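Local coordinates for protein CptN Toxin (Eubacterium rectale DSM 17629, PDB 4RMO) that is the toxin of a type III toxin-antitoxin system, probably an endoribonuclease kept inactive by its bound RNA pseudoknot antitoxin, at residues Pro94-Tyr99 with Ile149-Leu153. Residues are numbered along the deposited sequence; the frame is centred on the assembly and turned at random.
Sequences PISDKY and IYERL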
# COMPACT_ATOMS: atom_id res chain seq x y z
N PRO A 94 5.35 -28.43 5.71
CA PRO A 94 6.20 -28.41 4.52
C PRO A 94 6.06 -29.61 3.65
O PRO A 94 5.67 -30.67 4.11
CB PRO A 94 7.59 -28.39 5.10
CG PRO A 94 7.46 -29.16 6.37
CD PRO A 94 6.06 -28.97 6.87
N ILE A 95 6.38 -29.45 2.38
CA ILE A 95 6.22 -30.51 1.43
C ILE A 95 7.22 -30.34 0.28
O ILE A 95 7.83 -29.29 0.13
CB ILE A 95 4.80 -30.52 0.88
CG1 ILE A 95 4.45 -31.87 0.31
CG2 ILE A 95 4.60 -29.48 -0.21
CD1 ILE A 95 2.96 -32.13 0.33
N SER A 96 7.43 -31.40 -0.50
CA SER A 96 8.29 -31.32 -1.67
C SER A 96 7.48 -31.68 -2.88
O SER A 96 6.39 -32.23 -2.77
CB SER A 96 9.50 -32.29 -1.56
OG SER A 96 9.10 -33.64 -1.51
N ASP A 97 8.05 -31.39 -4.02
CA ASP A 97 7.35 -31.44 -5.28
C ASP A 97 6.74 -32.79 -5.60
O ASP A 97 5.69 -32.86 -6.24
CB ASP A 97 8.31 -31.04 -6.41
CG ASP A 97 7.69 -30.04 -7.32
OD1 ASP A 97 7.67 -28.85 -6.91
OD2 ASP A 97 7.26 -30.44 -8.44
N LYS A 98 7.43 -33.87 -5.26
CA LYS A 98 6.99 -35.19 -5.69
C LYS A 98 5.69 -35.62 -4.99
O LYS A 98 5.05 -36.57 -5.39
CB LYS A 98 8.08 -36.22 -5.43
CG LYS A 98 8.41 -36.39 -3.96
CD LYS A 98 9.32 -37.59 -3.73
CE LYS A 98 9.52 -37.81 -2.25
NZ LYS A 98 10.31 -39.03 -1.97
N TYR A 99 5.34 -34.93 -3.90
CA TYR A 99 4.13 -35.23 -3.19
C TYR A 99 2.90 -34.47 -3.70
O TYR A 99 1.81 -34.63 -3.17
CB TYR A 99 4.34 -34.95 -1.70
CG TYR A 99 5.22 -35.94 -0.98
CD1 TYR A 99 4.82 -37.24 -0.83
CD2 TYR A 99 6.44 -35.55 -0.43
CE1 TYR A 99 5.61 -38.16 -0.17
CE2 TYR A 99 7.23 -36.45 0.27
CZ TYR A 99 6.80 -37.76 0.39
OH TYR A 99 7.55 -38.66 1.09
N ILE A 149 8.82 -33.54 9.86
CA ILE A 149 8.54 -33.57 8.41
C ILE A 149 9.60 -32.81 7.62
O ILE A 149 10.10 -33.30 6.61
CB ILE A 149 7.15 -32.97 8.07
CG1 ILE A 149 6.04 -33.79 8.74
CG2 ILE A 149 6.94 -33.00 6.57
CD1 ILE A 149 4.70 -33.09 8.78
N TYR A 150 9.94 -31.63 8.11
CA TYR A 150 10.94 -30.81 7.46
C TYR A 150 12.28 -31.55 7.32
O TYR A 150 12.87 -31.57 6.25
CB TYR A 150 11.14 -29.54 8.28
CG TYR A 150 11.99 -28.45 7.70
CD1 TYR A 150 11.65 -27.84 6.51
CD2 TYR A 150 13.08 -27.93 8.40
CE1 TYR A 150 12.40 -26.79 6.00
CE2 TYR A 150 13.83 -26.87 7.92
CZ TYR A 150 13.49 -26.31 6.71
OH TYR A 150 14.21 -25.27 6.21
N GLU A 151 12.73 -32.20 8.38
CA GLU A 151 14.00 -32.99 8.33
C GLU A 151 13.88 -34.16 7.39
O GLU A 151 14.78 -34.40 6.60
CB GLU A 151 14.40 -33.46 9.74
CG GLU A 151 14.73 -32.26 10.63
CD GLU A 151 15.03 -32.61 12.07
OE1 GLU A 151 14.78 -33.77 12.47
OE2 GLU A 151 15.51 -31.72 12.79
N ARG A 152 12.75 -34.87 7.41
CA ARG A 152 12.58 -35.97 6.46
C ARG A 152 12.69 -35.50 5.03
O ARG A 152 13.31 -36.18 4.20
CB ARG A 152 11.25 -36.68 6.68
CG ARG A 152 11.11 -38.03 6.00
CD ARG A 152 10.44 -39.07 6.91
NE ARG A 152 9.67 -40.18 6.33
CZ ARG A 152 9.76 -40.68 5.10
NH1 ARG A 152 10.62 -40.20 4.20
NH2 ARG A 152 8.98 -41.67 4.77
N LEU A 153 12.15 -34.31 4.74
CA LEU A 153 12.19 -33.78 3.37
C LEU A 153 13.61 -33.46 2.94
O LEU A 153 13.95 -33.67 1.79
CB LEU A 153 11.28 -32.54 3.20
CG LEU A 153 9.78 -32.79 3.40
CD1 LEU A 153 9.04 -31.47 3.46
CD2 LEU A 153 9.21 -33.68 2.30
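L153, in the last turn of helix 146-153, and P94, on strand 93-96, carry most of this contact, in which the C-terminal helix lies against one strand of the central antiparallel sheet. The two short segments run nearly parallel, their axes 20° apart and 8.1 Å from each other at closest approach. Packing is tightest round the two methyls of L153. CD1 of L153 packs on the strand, against the peptide joining P94 to I95 and 3.5 Å from P94 C, and also meets CB of the proline ring. CD2 reaches the other way along the chain, coming 3.8 Å from OG of S96 and 4.0 Å from CE2 of Y99, in the 3-10 turn that follows, whose ring it meets obliquely. That buried ring also stacks edge-to-face with F13, and its hydroxyl is hydrogen-bonded to D16 of helix 11-17. One turn earlier in the helix, I149 continues the apolar surface. It has CG1 beside the backbone N (chi1 -62°), which leaves the CG2 methyl anti to it and 3.6 Å from P94 O. CG of P94 lies 3.9 Å from Y150 N, while I44 and W46 of the adjoining strand 44-51 also touch the proline.

Toward the solvent side the fit slackens. CB of Y150 is the looser of its two contacts, 4.2 Å from P94 CG, and its hydroxyl is hydrogen-bonded to D38. K98 and R152, of like charge, are exposed, with K98 NZ and R152 NH1 6.3 Å apart and not in contact; R152 also touches D16. The contact itself is apolar, and the tyrosine hydroxyls at its margins bond outside the two segments, so it probably contributes burial of apolar surface rather than directional bonds.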